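Local coordinates for coproheme decarboxylase (Thermus thermophilus, PDB 1VDH), which catalyses the peroxide-dependent oxidative decarboxylation of coproheme to heme b, the last step of coproporphyrin-dependent heme synthesis, as a homopentamer, at residues A[24-27]-A[28-32]; A[33-36]-A[37-41]. All coordinates share one frame; numbering follows the deposited sequence.

In the fold
Interaction 1 (24-27 with 28-32) and interaction 2 (33-36 with 37-41) follow each other directly along the chain. They carry the chain from strand 10-24 through helix 26-31 into the long helix 34-56, away from the probable coproheme site. Their centres lie about 11 Å apart, on the same side of the chain's centre. The two helices touch at the bend: R37 CD lies 3.3 Å from W29 O, and A40 packs on the W29 ring. Both pieces also meet the C-terminal end of the chain, where W29 and R37 each bond to L247 O. Interaction 1 also touches a neighbouring subunit of the pentamer, while interaction 2 touches no other chain.

Interaction 1: A[24-27]-A[28-32]; sequences LDFA and RWFSA
D25 caps the first turn of helix 26-31. Its OD1 accepts from R28 N at 3.2 Å, a nearly straight bond (167°) that arrives from above the carboxylate plane. CG stands anti to the backbone N (chi1 -174°), which turns the carboxylate back over the helix start. OD2 rests against R28 CG at 3.4 Å. R28 NE stays beyond salt-bridge range of OD2, and NH1 bonds to R100 O instead. With an alanine in place of D25 the capping oxygen is gone, and R28 N would probably be left without its side-chain acceptor.

The backbone takes up the helical pattern. W29 N bonds to D25 O and F30 N to F26 O, both at 2.9 Å. S31 OG turns back to A27 O at 2.7 Å, in the carbonyl plane. S31 N reaches the same oxygen in a weak, bent bond. This is a short N-capped helix that follows the end of strand 10-24.

The apolar contacts link L24, F26, W29 and F30. F26 and F30 run side by side with planes 16° apart. They meet rim to rim, F26 CD2 to F30 CE1 at 3.4 Å. L24 CD2 sits over the centre of the F26 ring, and L24 CD1 reaches W29 CB at 4.1 Å. The W29 ring packs edge-to-face with F98 and Y101. F26 meets S94 and F30 meets R95, both of a neighbouring subunit.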
loop_
_atom_site.group_PDB
_atom_site.type_symbol
_atom_site.label_atom_id
_atom_site.label_comp_id
_atom_site.label_asym_id
_atom_site.label_seq_id
_atom_site.Cartn_x
_atom_site.Cartn_y
_atom_site.Cartn_z
ATOM N N LEU A 24 -16.526 -13.590 -2.590
ATOM C CA LEU A 24 -17.322 -14.406 -3.495
ATOM C C LEU A 24 -17.447 -13.755 -4.868
ATOM O O LEU A 24 -17.696 -12.554 -4.983
ATOM C CB LEU A 24 -18.714 -14.643 -2.902
ATOM C CG LEU A 24 -19.730 -15.377 -3.787
ATOM C CD1 LEU A 24 -19.310 -16.831 -3.975
ATOM C CD2 LEU A 24 -21.115 -15.295 -3.159
ATOM N N ASP A 25 -17.205 -14.537 -5.913
ATOM C CA ASP A 25 -17.359 -14.025 -7.264
ATOM C C ASP A 25 -18.853 -14.210 -7.547
ATOM O O ASP A 25 -19.273 -15.245 -8.072
ATOM C CB ASP A 25 -16.511 -14.832 -8.255
ATOM C CG ASP A 25 -16.518 -14.235 -9.664
ATOM O OD1 ASP A 25 -17.445 -13.470 -10.007
ATOM O OD2 ASP A 25 -15.588 -14.542 -10.436
ATOM N N PHE A 26 -19.647 -13.218 -7.144
ATOM C CA PHE A 26 -21.101 -13.245 -7.321
ATOM C C PHE A 26 -21.546 -13.539 -8.748
ATOM O O PHE A 26 -22.367 -14.427 -8.969
ATOM C CB PHE A 26 -21.730 -11.923 -6.857
ATOM C CG PHE A 26 -21.883 -11.808 -5.367
ATOM C CD1 PHE A 26 -20.800 -11.461 -4.565
ATOM C CD2 PHE A 26 -23.114 -12.046 -4.765
ATOM C CE1 PHE A 26 -20.941 -11.354 -3.181
ATOM C CE2 PHE A 26 -23.269 -11.943 -3.382
ATOM C CZ PHE A 26 -22.179 -11.597 -2.586
ATOM N N ALA A 27 -21.006 -12.788 -9.704
ATOM C CA ALA A 27 -21.345 -12.952 -11.112
ATOM C C ALA A 27 -21.165 -14.386 -11.599
ATOM O O ALA A 27 -22.065 -14.947 -12.229
ATOM C CB ALA A 27 -20.517 -11.999 -11.967
ATOM N N ARG A 28 -20.010 -14.980 -11.305
ATOM C CA ARG A 28 -19.730 -16.350 -11.725
ATOM C C ARG A 28 -20.572 -17.390 -11.001
ATOM O O ARG A 28 -21.063 -18.330 -11.620
ATOM C CB ARG A 28 -18.250 -16.686 -11.552
ATOM C CG ARG A 28 -17.371 -16.283 -12.725
ATOM C CD ARG A 28 -16.664 -17.501 -13.309
ATOM N NE ARG A 28 -15.824 -18.182 -12.322
ATOM C CZ ARG A 28 -15.615 -19.496 -12.286
ATOM N NH1 ARG A 28 -14.831 -20.015 -11.352
ATOM N NH2 ARG A 28 -16.192 -20.296 -13.175
ATOM N N TRP A 29 -20.736 -17.222 -9.693
ATOM C CA TRP A 29 -21.516 -18.166 -8.906
ATOM C C TRP A 29 -22.993 -18.195 -9.289
ATOM O O TRP A 29 -23.547 -19.261 -9.563
ATOM C CB TRP A 29 -21.383 -17.866 -7.412
ATOM C CG TRP A 29 -22.281 -18.723 -6.568
ATOM C CD1 TRP A 29 -23.421 -18.331 -5.924
ATOM C CD2 TRP A 29 -22.121 -20.118 -6.289
ATOM N NE1 TRP A 29 -23.982 -19.398 -5.261
ATOM C CE2 TRP A 29 -23.202 -20.507 -5.466
ATOM C CE3 TRP A 29 -21.165 -21.079 -6.653
ATOM C CZ2 TRP A 29 -23.354 -21.816 -4.996
ATOM C CZ3 TRP A 29 -21.318 -22.384 -6.184
ATOM C CH2 TRP A 29 -22.404 -22.736 -5.365
ATOM N N PHE A 30 -23.628 -17.027 -9.296
ATOM C CA PHE A 30 -25.048 -16.934 -9.618
ATOM C C PHE A 30 -25.399 -17.152 -11.092
ATOM O O PHE A 30 -26.573 -17.301 -11.434
ATOM C CB PHE A 30 -25.628 -15.617 -9.086
ATOM C CG PHE A 30 -25.697 -15.558 -7.579
ATOM C CD1 PHE A 30 -24.671 -14.973 -6.841
ATOM C CD2 PHE A 30 -26.770 -16.127 -6.894
ATOM C CE1 PHE A 30 -24.710 -14.958 -5.446
ATOM C CE2 PHE A 30 -26.818 -16.117 -5.499
ATOM C CZ PHE A 30 -25.785 -15.533 -4.773
ATOM N N SER A 31 -24.382 -17.200 -11.952
ATOM C CA SER A 31 -24.589 -17.431 -13.381
ATOM C C SER A 31 -24.212 -18.860 -13.765
ATOM O O SER A 31 -24.436 -19.287 -14.898
ATOM C CB SER A 31 -23.757 -16.456 -14.217
ATOM O OG SER A 31 -24.134 -15.117 -13.957
ATOM N N ALA A 32 -23.626 -19.590 -12.822
ATOM C CA ALA A 32 -23.204 -20.967 -13.053
ATOM C C ALA A 32 -24.403 -21.904 -13.154
ATOM O O ALA A 32 -25.463 -21.625 -12.589
ATOM C CB ALA A 32 -22.287 -21.421 -11.935
#

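Interaction 2: A[33-36]-A[37-41]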
loop_
_atom_site.group_PDB
_atom_site.type_symbol
_atom_site.label_atom_id
_atom_site.label_comp_id
_atom_site.label_asym_id
_atom_site.label_seq_id
_atom_site.Cartn_x
_atom_site.Cartn_y
_atom_site.Cartn_z
ATOM N N PRO A 33 -24.255 -23.020 -13.893
ATOM C CA PRO A 33 -25.346 -23.989 -14.048
ATOM C C PRO A 33 -25.833 -24.464 -12.679
ATOM O O PRO A 33 -25.036 -24.630 -11.749
ATOM C CB PRO A 33 -24.681 -25.118 -14.833
ATOM C CG PRO A 33 -23.694 -24.379 -15.696
ATOM C CD PRO A 33 -23.088 -23.407 -14.708
ATOM N N LEU A 34 -27.143 -24.660 -12.553
ATOM C CA LEU A 34 -27.740 -25.093 -11.292
ATOM C C LEU A 34 -27.117 -26.376 -10.747
ATOM O O LEU A 34 -26.898 -26.499 -9.541
ATOM C CB LEU A 34 -29.255 -25.254 -11.446
ATOM C CG LEU A 34 -30.063 -25.463 -10.160
ATOM C CD1 LEU A 34 -29.791 -24.333 -9.168
ATOM C CD2 LEU A 34 -31.548 -25.537 -10.496
ATOM N N GLU A 35 -26.797 -27.315 -11.634
ATOM C CA GLU A 35 -26.191 -28.572 -11.206
ATOM C C GLU A 35 -24.799 -28.335 -10.625
ATOM O O GLU A 35 -24.431 -28.953 -9.627
ATOM C CB GLU A 35 -26.118 -29.572 -12.362
ATOM C CG GLU A 35 -25.576 -30.938 -11.943
ATOM C CD GLU A 35 -25.620 -31.974 -13.056
ATOM O OE1 GLU A 35 -26.084 -33.104 -12.792
ATOM O OE2 GLU A 35 -25.184 -31.665 -14.188
ATOM N N ALA A 36 -24.037 -27.437 -11.250
ATOM C CA ALA A 36 -22.688 -27.113 -10.786
ATOM C C ALA A 36 -22.750 -26.523 -9.378
ATOM O O ALA A 36 -21.968 -26.894 -8.503
ATOM C CB ALA A 36 -22.021 -26.129 -11.743
ATOM N N ARG A 37 -23.699 -25.617 -9.165
ATOM C CA ARG A 37 -23.877 -24.981 -7.867
ATOM C C ARG A 37 -24.262 -26.013 -6.810
ATOM O O ARG A 37 -23.675 -26.044 -5.725
ATOM C CB ARG A 37 -24.931 -23.874 -7.959
ATOM C CG ARG A 37 -24.533 -22.730 -8.891
ATOM C CD ARG A 37 -25.682 -21.760 -9.128
ATOM N NE ARG A 37 -26.147 -21.158 -7.882
ATOM C CZ ARG A 37 -27.255 -20.429 -7.762
ATOM N NH1 ARG A 37 -27.591 -19.934 -6.581
ATOM N NH2 ARG A 37 -28.021 -20.187 -8.822
ATOM N N GLU A 38 -25.218 -26.883 -7.143
ATOM C CA GLU A 38 -25.667 -27.923 -6.221
ATOM C C GLU A 38 -24.530 -28.876 -5.866
ATOM O O GLU A 38 -24.367 -29.249 -4.704
ATOM C CB GLU A 38 -26.840 -28.715 -6.816
ATOM C CG GLU A 38 -28.109 -27.900 -7.055
ATOM C CD GLU A 38 -28.705 -27.310 -5.783
ATOM O OE1 GLU A 38 -28.535 -27.902 -4.694
ATOM O OE2 GLU A 38 -29.364 -26.251 -5.878
ATOM N N ASP A 39 -23.746 -29.261 -6.872
ATOM C CA ASP A 39 -22.610 -30.159 -6.664
ATOM C C ASP A 39 -21.575 -29.521 -5.735
ATOM O O ASP A 39 -21.038 -30.178 -4.840
ATOM C CB ASP A 39 -21.956 -30.526 -8.004
ATOM C CG ASP A 39 -22.831 -31.438 -8.864
ATOM O OD1 ASP A 39 -23.785 -32.046 -8.335
ATOM O OD2 ASP A 39 -22.558 -31.549 -10.078
ATOM N N ALA A 40 -21.301 -28.236 -5.953
ATOM C CA ALA A 40 -20.339 -27.514 -5.123
ATOM C C ALA A 40 -20.870 -27.430 -3.698
ATOM O O ALA A 40 -20.123 -27.603 -2.736
ATOM C CB ALA A 40 -20.102 -26.120 -5.685
ATOM N N TRP A 41 -22.173 -27.192 -3.577
ATOM C CA TRP A 41 -22.838 -27.094 -2.285
ATOM C C TRP A 41 -22.743 -28.401 -1.501
ATOM O O TRP A 41 -22.398 -28.397 -0.317
ATOM C CB TRP A 41 -24.307 -26.707 -2.484
ATOM C CG TRP A 41 -25.122 -26.708 -1.226
ATOM C CD1 TRP A 41 -26.287 -27.386 -1.007
ATOM C CD2 TRP A 41 -24.835 -25.997 -0.015
ATOM N NE1 TRP A 41 -26.744 -27.140 0.267
ATOM C CE2 TRP A 41 -25.872 -26.290 0.897
ATOM C CE3 TRP A 41 -23.801 -25.140 0.389
ATOM C CZ2 TRP A 41 -25.909 -25.759 2.189
ATOM C CZ3 TRP A 41 -23.836 -24.613 1.677
ATOM C CH2 TRP A 41 -24.885 -24.925 2.560
#
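L34 and E38 lie one turn apart and extend alongside each other in the same direction. L34 CD1 comes within 3.8 Å of E38 OE2, a contact between a methyl group and a carboxylate oxygen. E38 CG is anti to its carbonyl carbon (chi1 -64°) and lies 3.1 Å from L34 O; a bend at the next torsion brings OE2 to the leucine. E35 and D39 form the next pair. Here the side chains cross at a slant, with D39 OD2 3.6 Å from E35 CG. Their carboxylate planes are turned 32° apart, and E35 OE1 and D39 OD2 stay 4.7 Å from each other. The carboxylates carry like charges, so some mutual repulsion is likely, although E35 reaches outward with its chain extended beyond CG. R37 lays its aliphatic part against the start of the helix, with CG 3.5 Å from P33 O.

These side chains are set by the backbone of the first turns of helix 34-56. P33 holds the N-cap position. Its carbonyl takes R37 N at 3.1 Å, the first of four successive i to i+4 bonds. The others run from E38 N to L34 O, from D39 N to E35 O and from A40 N to A36 O. In these three the donor is tilted somewhat from the carbonyl plane.

Further out, one side of this helix turns inward and the other toward solvent. L34, E35 and D39 are exposed, while R37, A40 and W41 are buried. The R37 chain bends at its third torsion (chi3 60°), and NH1 bonds to L247 O. R37 also packs on W29, F30 and L249. A40 meets W29 of helix 26-31. W41 lies against E240, L243 and R244 of helix 240-246.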